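Long-range contacts in ornithine cyclodeaminase (Methanococcus maripaludis S2, PDB 3C2Q), which converts L-ornithine to L-proline with release of ammonia, using NAD(+) as cofactor: residues 123-127 / 158-164; 8-12 / 81-85; 53-58 / 75-79. All coordinates share one frame; numbering follows the deposited sequence.

Interaction 1: residues 123-127 / 158-164; sequences MHEIR and MVELGYI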
loop_
_atom_site.group_PDB
_atom_site.type_symbol
_atom_site.label_atom_id
_atom_site.label_comp_id
_atom_site.label_asym_id
_atom_site.label_seq_id
_atom_site.Cartn_x
_atom_site.Cartn_y
_atom_site.Cartn_z
HETATM N N MSE B 123 -19.587 0.340 -21.009
HETATM C CA MSE B 123 -20.397 -0.830 -20.677
HETATM C C MSE B 123 -21.790 -0.746 -21.358
HETATM O O MSE B 123 -22.339 -1.745 -21.812
HETATM C CB MSE B 123 -20.598 -0.948 -19.168
HETATM C CG MSE B 123 -19.310 -1.268 -18.385
HETATM SE SE MSE B 123 -19.731 -1.256 -16.477
HETATM C CE MSE B 123 -20.959 -2.756 -16.308
ATOM N N HIS B 124 -22.347 0.456 -21.401
ATOM C CA HIS B 124 -23.653 0.666 -22.034
ATOM C C HIS B 124 -23.568 0.371 -23.536
ATOM O O HIS B 124 -24.390 -0.361 -24.074
ATOM C CB HIS B 124 -24.151 2.081 -21.768
ATOM C CG HIS B 124 -25.538 2.328 -22.273
ATOM N ND1 HIS B 124 -26.660 2.095 -21.509
ATOM C CD2 HIS B 124 -25.979 2.776 -23.472
ATOM C CE1 HIS B 124 -27.735 2.402 -22.209
ATOM N NE2 HIS B 124 -27.349 2.821 -23.402
ATOM N N GLU B 125 -22.545 0.905 -24.189
ATOM C CA GLU B 125 -22.305 0.644 -25.604
ATOM C C GLU B 125 -22.105 -0.843 -25.872
ATOM O O GLU B 125 -22.676 -1.399 -26.822
ATOM C CB GLU B 125 -21.066 1.403 -26.074
ATOM C CG GLU B 125 -21.241 2.896 -26.127
ATOM C CD GLU B 125 -19.926 3.627 -26.427
ATOM O OE1 GLU B 125 -18.822 3.056 -26.206
ATOM O OE2 GLU B 125 -19.989 4.795 -26.867
ATOM N N ILE B 126 -21.286 -1.494 -25.042
ATOM C CA ILE B 126 -21.017 -2.914 -25.197
ATOM C C ILE B 126 -22.275 -3.775 -24.978
ATOM O O ILE B 126 -22.512 -4.733 -25.735
ATOM C CB ILE B 126 -19.796 -3.375 -24.307
ATOM C CG1 ILE B 126 -18.479 -2.848 -24.894
ATOM C CG2 ILE B 126 -19.780 -4.899 -24.130
ATOM C CD1 ILE B 126 -17.281 -2.817 -23.898
ATOM N N ARG B 127 -23.087 -3.446 -23.982
ATOM C CA ARG B 127 -24.325 -4.195 -23.761
ATOM C C ARG B 127 -25.275 -4.078 -24.967
ATOM O O ARG B 127 -25.889 -5.073 -25.343
ATOM C CB ARG B 127 -25.072 -3.754 -22.516
ATOM C CG ARG B 127 -26.194 -4.724 -22.175
ATOM C CD ARG B 127 -27.177 -4.207 -21.158
ATOM N NE ARG B 127 -27.587 -2.826 -21.413
ATOM C CZ ARG B 127 -28.516 -2.181 -20.709
ATOM N NH1 ARG B 127 -29.150 -2.804 -19.738
ATOM N NH2 ARG B 127 -28.831 -0.911 -20.984
HETATM N N MSE B 158 -26.346 -5.240 -11.866
HETATM C CA MSE B 158 -25.762 -5.212 -13.209
HETATM C C MSE B 158 -26.015 -6.525 -13.941
HETATM O O MSE B 158 -26.292 -6.508 -15.138
HETATM C CB MSE B 158 -24.252 -4.888 -13.176
HETATM C CG MSE B 158 -23.973 -3.507 -12.622
HETATM SE SE MSE B 158 -22.022 -3.305 -12.239
HETATM C CE MSE B 158 -22.169 -1.737 -11.062
ATOM N N VAL B 159 -25.903 -7.645 -13.234
ATOM C CA VAL B 159 -26.253 -8.961 -13.798
ATOM C C VAL B 159 -27.744 -8.984 -14.205
ATOM O O VAL B 159 -28.072 -9.314 -15.352
ATOM C CB VAL B 159 -25.968 -10.107 -12.805
ATOM C CG1 VAL B 159 -26.323 -11.452 -13.419
ATOM C CG2 VAL B 159 -24.446 -10.135 -12.395
ATOM N N GLU B 160 -28.609 -8.574 -13.274
ATOM C CA GLU B 160 -30.052 -8.486 -13.503
ATOM C C GLU B 160 -30.371 -7.646 -14.743
ATOM O O GLU B 160 -31.202 -8.045 -15.578
ATOM C CB GLU B 160 -30.737 -7.945 -12.231
ATOM C CG GLU B 160 -32.255 -7.838 -12.328
ATOM C CD GLU B 160 -32.915 -7.326 -11.057
ATOM O OE1 GLU B 160 -32.216 -6.968 -10.049
ATOM O OE2 GLU B 160 -34.172 -7.320 -11.056
ATOM N N LEU B 161 -29.672 -6.521 -14.908
ATOM C CA LEU B 161 -29.926 -5.593 -16.010
ATOM C C LEU B 161 -29.289 -5.982 -17.357
ATOM O O LEU B 161 -29.413 -5.240 -18.335
ATOM C CB LEU B 161 -29.510 -4.157 -15.643
ATOM C CG LEU B 161 -30.287 -3.385 -14.554
ATOM C CD1 LEU B 161 -29.539 -2.124 -14.159
ATOM C CD2 LEU B 161 -31.708 -3.033 -15.015
ATOM N N GLY B 162 -28.600 -7.119 -17.391
ATOM C CA GLY B 162 -28.059 -7.658 -18.623
ATOM C C GLY B 162 -26.691 -7.162 -19.035
ATOM O O GLY B 162 -26.260 -7.444 -20.163
ATOM N N TYR B 163 -25.982 -6.449 -18.141
ATOM C CA TYR B 163 -24.622 -5.968 -18.463
ATOM C C TYR B 163 -23.530 -7.048 -18.448
ATOM O O TYR B 163 -22.474 -6.869 -19.049
ATOM C CB TYR B 163 -24.188 -4.825 -17.529
ATOM C CG TYR B 163 -24.933 -3.547 -17.747
ATOM C CD1 TYR B 163 -24.551 -2.645 -18.735
ATOM C CD2 TYR B 163 -26.037 -3.248 -16.976
ATOM C CE1 TYR B 163 -25.276 -1.466 -18.944
ATOM C CE2 TYR B 163 -26.752 -2.070 -17.164
ATOM C CZ TYR B 163 -26.368 -1.196 -18.142
ATOM O OH TYR B 163 -27.110 -0.027 -18.291
ATOM N N ILE B 164 -23.785 -8.157 -17.770
ATOM C CA ILE B 164 -22.746 -9.121 -17.444
ATOM C C ILE B 164 -22.983 -10.451 -18.152
ATOM O O ILE B 164 -23.981 -11.083 -17.884
ATOM C CB ILE B 164 -22.698 -9.381 -15.891
ATOM C CG1 ILE B 164 -22.619 -8.059 -15.082
ATOM C CG2 ILE B 164 -21.583 -10.344 -15.538
ATOM C CD1 ILE B 164 -21.586 -7.096 -15.581
#

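Interaction 2: residues 8-12 / 81-85; sequences IENAN and HNGIR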
loop_
_atom_site.group_PDB
_atom_site.type_symbol
_atom_site.label_atom_id
_atom_site.label_comp_id
_atom_site.label_asym_id
_atom_site.label_seq_id
_atom_site.Cartn_x
_atom_site.Cartn_y
_atom_site.Cartn_z
ATOM N N ILE B 8 9.584 -11.791 -46.956
ATOM C CA ILE B 8 9.484 -12.408 -45.586
ATOM C C ILE B 8 9.583 -13.940 -45.676
ATOM O O ILE B 8 8.797 -14.582 -46.377
ATOM C CB ILE B 8 8.179 -11.965 -44.822
ATOM C CG1 ILE B 8 8.138 -10.442 -44.584
ATOM C CG2 ILE B 8 8.001 -12.716 -43.488
ATOM C CD1 ILE B 8 9.338 -9.869 -43.823
ATOM N N GLU B 9 10.563 -14.509 -44.971
ATOM C CA GLU B 9 10.728 -15.958 -44.864
ATOM C C GLU B 9 9.448 -16.639 -44.360
ATOM O O GLU B 9 8.669 -16.046 -43.598
ATOM C CB GLU B 9 11.882 -16.295 -43.905
ATOM C CG GLU B 9 13.224 -15.591 -44.213
ATOM C CD GLU B 9 14.330 -15.918 -43.191
ATOM O OE1 GLU B 9 14.186 -16.927 -42.453
ATOM O OE2 GLU B 9 15.345 -15.165 -43.132
ATOM N N ASN B 10 9.225 -17.877 -44.791
ATOM C CA ASN B 10 8.223 -18.719 -44.154
ATOM C C ASN B 10 8.732 -19.076 -42.762
ATOM O O ASN B 10 9.937 -19.187 -42.558
ATOM C CB ASN B 10 7.984 -19.996 -44.958
ATOM C CG ASN B 10 7.093 -19.775 -46.165
ATOM O OD1 ASN B 10 5.973 -19.290 -46.046
ATOM N ND2 ASN B 10 7.586 -20.153 -47.338
ATOM N N ALA B 11 7.821 -19.246 -41.812
ATOM C CA ALA B 11 8.195 -19.573 -40.429
ATOM C C ALA B 11 8.892 -20.931 -40.341
ATOM O O ALA B 11 8.554 -21.848 -41.074
ATOM C CB ALA B 11 6.956 -19.575 -39.536
ATOM N N ASN B 12 9.849 -21.048 -39.428
ATOM C CA ASN B 12 10.467 -22.329 -39.134
ATOM C C ASN B 12 9.611 -23.141 -38.170
ATOM O O ASN B 12 9.159 -22.629 -37.132
ATOM C CB ASN B 12 11.876 -22.135 -38.588
ATOM C CG ASN B 12 12.812 -21.467 -39.606
ATOM O OD1 ASN B 12 13.282 -20.342 -39.390
ATOM N ND2 ASN B 12 13.071 -22.153 -40.732
ATOM N N HIS B 81 11.940 -16.426 -34.591
ATOM C CA HIS B 81 11.126 -15.225 -34.798
ATOM C C HIS B 81 10.869 -14.822 -36.254
ATOM O O HIS B 81 10.214 -13.795 -36.502
ATOM C CB HIS B 81 11.706 -14.042 -34.006
ATOM C CG HIS B 81 11.651 -14.224 -32.515
ATOM N ND1 HIS B 81 12.422 -15.153 -31.850
ATOM C CD2 HIS B 81 10.938 -13.577 -31.564
ATOM C CE1 HIS B 81 12.176 -15.080 -30.552
ATOM N NE2 HIS B 81 11.273 -14.135 -30.353
ATOM N N ASN B 82 11.343 -15.640 -37.205
ATOM C CA ASN B 82 11.094 -15.391 -38.634
ATOM C C ASN B 82 9.714 -15.811 -39.067
ATOM O O ASN B 82 9.167 -16.780 -38.538
ATOM C CB ASN B 82 12.099 -16.144 -39.515
ATOM C CG ASN B 82 13.535 -15.649 -39.346
ATOM O OD1 ASN B 82 14.480 -16.420 -39.567
ATOM N ND2 ASN B 82 13.710 -14.373 -38.953
ATOM N N GLY B 83 9.171 -15.112 -40.060
ATOM C CA GLY B 83 7.860 -15.457 -40.610
ATOM C C GLY B 83 6.738 -15.257 -39.609
ATOM O O GLY B 83 5.728 -15.973 -39.641
ATOM N N ILE B 84 6.924 -14.291 -38.699
ATOM C CA ILE B 84 5.833 -13.929 -37.772
ATOM C C ILE B 84 5.551 -12.436 -37.807
ATOM O O ILE B 84 6.451 -11.631 -38.052
ATOM C CB ILE B 84 6.084 -14.411 -36.308
ATOM C CG1 ILE B 84 7.042 -13.491 -35.577
ATOM C CG2 ILE B 84 6.649 -15.836 -36.262
ATOM C CD1 ILE B 84 6.911 -13.564 -34.056
ATOM N N ARG B 85 4.289 -12.095 -37.562
ATOM C CA ARG B 85 3.811 -10.718 -37.525
ATOM C C ARG B 85 2.931 -10.564 -36.267
ATOM O O ARG B 85 1.913 -11.249 -36.131
ATOM C CB ARG B 85 3.011 -10.487 -38.795
ATOM C CG ARG B 85 2.399 -9.140 -39.003
ATOM C CD ARG B 85 1.860 -9.065 -40.469
ATOM N NE ARG B 85 0.620 -9.817 -40.715
ATOM C CZ ARG B 85 0.114 -10.058 -41.932
ATOM N NH1 ARG B 85 0.739 -9.617 -43.016
ATOM N NH2 ARG B 85 -1.014 -10.734 -42.081
HETATM O O HOH W 1 10.405 -18.974 -37.643
#

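Interaction 3: residues 53-58 / 75-79; sequences VIVVYP and DFVLI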
loop_
_atom_site.group_PDB
_atom_site.type_symbol
_atom_site.label_atom_id
_atom_site.label_comp_id
_atom_site.label_asym_id
_atom_site.label_seq_id
_atom_site.Cartn_x
_atom_site.Cartn_y
_atom_site.Cartn_z
ATOM N N VAL B 53 2.666 -21.507 -26.870
ATOM C CA VAL B 53 3.389 -21.763 -28.123
ATOM C C VAL B 53 2.441 -21.727 -29.315
ATOM O O VAL B 53 1.212 -21.817 -29.177
ATOM C CB VAL B 53 4.218 -23.097 -28.113
ATOM C CG1 VAL B 53 5.228 -23.095 -26.992
ATOM C CG2 VAL B 53 3.317 -24.272 -27.999
ATOM N N ILE B 54 3.019 -21.617 -30.497
ATOM C CA ILE B 54 2.183 -21.617 -31.671
ATOM C C ILE B 54 2.312 -22.965 -32.388
ATOM O O ILE B 54 3.424 -23.370 -32.780
ATOM C CB ILE B 54 2.526 -20.427 -32.564
ATOM C CG1 ILE B 54 2.141 -19.126 -31.811
ATOM C CG2 ILE B 54 1.816 -20.545 -33.946
ATOM C CD1 ILE B 54 2.374 -17.840 -32.597
ATOM N N VAL B 55 1.185 -23.650 -32.523
ATOM C CA VAL B 55 1.156 -24.955 -33.180
ATOM C C VAL B 55 0.509 -24.705 -34.549
ATOM O O VAL B 55 -0.552 -24.087 -34.639
ATOM C CB VAL B 55 0.404 -25.991 -32.320
ATOM C CG1 VAL B 55 0.097 -27.302 -33.080
ATOM C CG2 VAL B 55 1.210 -26.275 -31.036
ATOM N N VAL B 56 1.197 -25.157 -35.594
ATOM C CA VAL B 56 0.750 -24.977 -36.981
ATOM C C VAL B 56 0.278 -26.323 -37.575
ATOM O O VAL B 56 0.880 -27.388 -37.320
ATOM C CB VAL B 56 1.889 -24.362 -37.832
ATOM C CG1 VAL B 56 1.436 -24.092 -39.267
ATOM C CG2 VAL B 56 2.395 -23.071 -37.183
ATOM N N TYR B 57 -0.822 -26.250 -38.315
ATOM C CA TYR B 57 -1.395 -27.371 -39.056
ATOM C C TYR B 57 -1.332 -26.967 -40.537
ATOM O O TYR B 57 -2.296 -26.445 -41.066
ATOM C CB TYR B 57 -2.837 -27.583 -38.620
ATOM C CG TYR B 57 -2.976 -27.714 -37.114
ATOM C CD1 TYR B 57 -2.646 -28.904 -36.469
ATOM C CD2 TYR B 57 -3.419 -26.636 -36.336
ATOM C CE1 TYR B 57 -2.762 -29.029 -35.084
ATOM C CE2 TYR B 57 -3.541 -26.756 -34.943
ATOM C CZ TYR B 57 -3.207 -27.952 -34.334
ATOM O OH TYR B 57 -3.325 -28.091 -32.966
ATOM N N PRO B 58 -0.170 -27.132 -41.170
ATOM C CA PRO B 58 -0.033 -26.534 -42.498
ATOM C C PRO B 58 -1.090 -27.003 -43.505
ATOM O O PRO B 58 -1.599 -26.176 -44.276
ATOM C CB PRO B 58 1.387 -26.918 -42.912
ATOM C CG PRO B 58 2.104 -27.185 -41.604
ATOM C CD PRO B 58 1.057 -27.822 -40.749
ATOM N N ASP B 75 3.289 -32.397 -32.897
ATOM C CA ASP B 75 2.716 -31.072 -33.221
ATOM C C ASP B 75 3.831 -30.229 -33.803
ATOM O O ASP B 75 4.905 -30.215 -33.243
ATOM C CB ASP B 75 2.212 -30.344 -31.951
ATOM C CG ASP B 75 0.853 -30.823 -31.467
ATOM O OD1 ASP B 75 0.173 -31.590 -32.180
ATOM O OD2 ASP B 75 0.442 -30.401 -30.348
ATOM N N PHE B 76 3.580 -29.520 -34.905
ATOM C CA PHE B 76 4.568 -28.584 -35.462
ATOM C C PHE B 76 4.552 -27.276 -34.681
ATOM O O PHE B 76 3.573 -26.546 -34.733
ATOM C CB PHE B 76 4.278 -28.248 -36.931
ATOM C CG PHE B 76 4.426 -29.426 -37.849
ATOM C CD1 PHE B 76 5.631 -30.132 -37.895
ATOM C CD2 PHE B 76 3.357 -29.850 -38.638
ATOM C CE1 PHE B 76 5.786 -31.249 -38.739
ATOM C CE2 PHE B 76 3.501 -30.977 -39.487
ATOM C CZ PHE B 76 4.719 -31.665 -39.522
ATOM N N VAL B 77 5.673 -26.988 -34.051
ATOM C CA VAL B 77 5.831 -25.828 -33.163
ATOM C C VAL B 77 6.664 -24.783 -33.903
ATOM O O VAL B 77 7.694 -25.088 -34.539
ATOM C CB VAL B 77 6.524 -26.246 -31.829
ATOM C CG1 VAL B 77 6.840 -25.006 -30.944
ATOM C CG2 VAL B 77 5.655 -27.260 -31.075
ATOM N N LEU B 78 6.174 -23.552 -33.859
ATOM C CA LEU B 78 6.881 -22.409 -34.386
ATOM C C LEU B 78 8.187 -22.217 -33.627
ATOM O O LEU B 78 8.180 -22.129 -32.374
ATOM C CB LEU B 78 5.990 -21.161 -34.267
ATOM C CG LEU B 78 6.648 -19.804 -34.591
ATOM C CD1 LEU B 78 6.830 -19.654 -36.086
ATOM C CD2 LEU B 78 5.780 -18.664 -34.083
ATOM N N ILE B 79 9.293 -22.147 -34.386
ATOM C CA ILE B 79 10.634 -21.959 -33.866
ATOM C C ILE B 79 11.177 -20.627 -34.327
ATOM O O ILE B 79 10.982 -20.234 -35.488
ATOM C CB ILE B 79 11.616 -23.071 -34.355
ATOM C CG1 ILE B 79 11.121 -24.461 -33.974
ATOM C CG2 ILE B 79 13.024 -22.838 -33.818
ATOM C CD1 ILE B 79 10.767 -24.678 -32.517
HETATM O O HOH W 2 5.911 -21.594 -30.720
HETATM O O HOH W 3 0.877 -29.789 -36.261
#

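Interaction 1: residues 123-127 / 158-164
Arg127 NH1 donates to the carbonyl oxygen Leu161 O at 2.8 Å and also forms a salt bridge with Glu342 of helix 327-342. The Leu161 oxygen lies in the guanidinium plane, at its edge, though the bond is bent to 142° at the hydrogen. That leaves the flat of the group for Tyr163: guanidinium and ring lie 11° from parallel in an offset cation-pi stack, with Arg127 CZ 4.0 Å from the ring centroid. Arg127 CD adds a CH-pi contact over the same face. The arginine can reach this far because CG stands anti to the backbone N (chi1 -169°) and the chain then bends at chi3. Leu161 follows the last residue of helix 152-160, and Gly162, with positive phi, completes a Schellman motif there. The Arg127 bond thus joins helix 112-133 to the C-terminal end of helix 152-160 in the Rossmann fold. Cut back to an alanine here, the side chain would no longer cover the tyrosine face, and Leu161 O and the Glu342 carboxylate would probably lose this partner. Tyr163 OH is hydrogen-bonded to Glu342 as well, so the one carboxylate ties down the arginine and the tyrosine of the stack. Deeper in, CE of selenomethionine Met123 is 4.0 Å from Tyr163 CB and 4.2 Å from Met158 SE, while Leu338 packs against all three side chains.

Interaction 2: residues 8-12 / 81-85
Asn12 and Asn82 are joined through a water, which makes the clear polar link of this contact. It accepts from Asn12 N at 2.8 Å and donates to Asn82 O at 2.7 Å, bridging the two backbones. The same Asn82 oxygen receives a weaker CA-H...O contact from Ala11 CA at 3.5 Å, so a water and a C-H group share one carbonyl.

This is where the N-terminal segment runs into strand 12-15, an outermost strand of the mixed sheet within this chain, and crosses the turn between strands 76-79 and 84-86. Ala11 and Gly83 both bond through their backbones to Lys37 on strand 34-38, and the Asn10 side chain is held by the backbone N of Asp40.

Close backbone packing centres on Gly83. Its CA lies 3.2 Å from Glu9 O, and the CA atoms of Ala11 and Gly83 are just 4.1 Å apart. The methyl carbon Ala11 CB sits 3.8 Å from Gly83 O. Any CB on Gly83 would run into Ala11 N and Glu9 O, and the positive phi is a further reason for glycine here.

Apolar contact is slight: Ile8 CG2 rests 4.0 Å from Gly83 CA.

The polar ends of Glu9 and Asn82 also approach each other on the protein surface, Glu9 OE1 being 2.9 Å from Asn82 OD1 as modelled. The amide is probably turned over, so the identity of the Asn82 atom at this spot is doubtful. The carboxylate and amide planes are inclined by 60°, and the two side chains meet at a slant. Glu9 gets there with its chain extended beyond CG, chi2 being 178°.

Interaction 3: residues 53-58 / 75-79
Two neighbouring antiparallel strands of the mixed sheet, 53-57 and 76-79, pair here, with Val55 opposite Val77 as a non-hydrogen-bonded pair. The bond on one side of this pair runs from Leu78 N to Ile54 O at 3.0 Å, and on the other from Val56 N to Phe76 O at 2.9 Å. Both are nearly straight at the hydrogen, the first at 171°. Each of these oxygens also takes a CA-H...O contact, Ile54 O from Val77 CA and Phe76 O from Val55 CA.

The N-to-C directions of the short strand segments are 126° apart, well short of strictly antiparallel, and on either side of the direct bonds waters bridge the backbones. One water accepts from Ile54 N and donates to Leu78 O; another donates to Val56 O, at 2.6 Å, and accepts from Phe76 N. Strand 76-79 lies between 53-57 and 12-15, where Val77 bonds to Lys14, while strand 53-57 continues the sheet toward 62-66 through Val55 and Glu64.

Ile54 and Leu78 run side by side in the same direction, Ile54 CD1 to Leu78 CD2 at 3.8 Å, and Thr34 and Val36 of strand 34-38 touch them in turn. With CG anti to the backbone N (chi1 171°), the leucine side chain leans toward the isoleucine, and chi2 then turns CD2 onto it. At the other end Pro58 CD approaches Phe76 CD2 to 3.7 Å, the two side chains crossing at about a right angle; Val56 O lies in the plane of the phenyl ring, at its edge. Val55 CG1 packs on Asp75 CB at 3.9 Å, while the aspartate's carboxylate is held by Lys66 and the backbone N of Lys72.

In the fold
From the N terminus, residues 8-12 come first, and interaction 2 closes the long loop that returns at 81-85. Interaction 3 is nested inside that loop, joining 53-58 to 75-79 across a connection that carries strand 62-66. The two touch: Asn12 O probably accepts a hydrogen bond from Ile79 N, and Leu78 packs against Ala11 and Ile84. Both belong to the mixed sheet, with interaction 3 inside it and interaction 2 where strands 12-15 and 84-86 begin. After strand 84-86 the chain passes to helix 112-133, and interaction 1 follows in series, closing its own loop by tying that helix to the end of helix 152-160 within the Rossmann fold. Its nearest atoms lie about 24 Å from interaction 2.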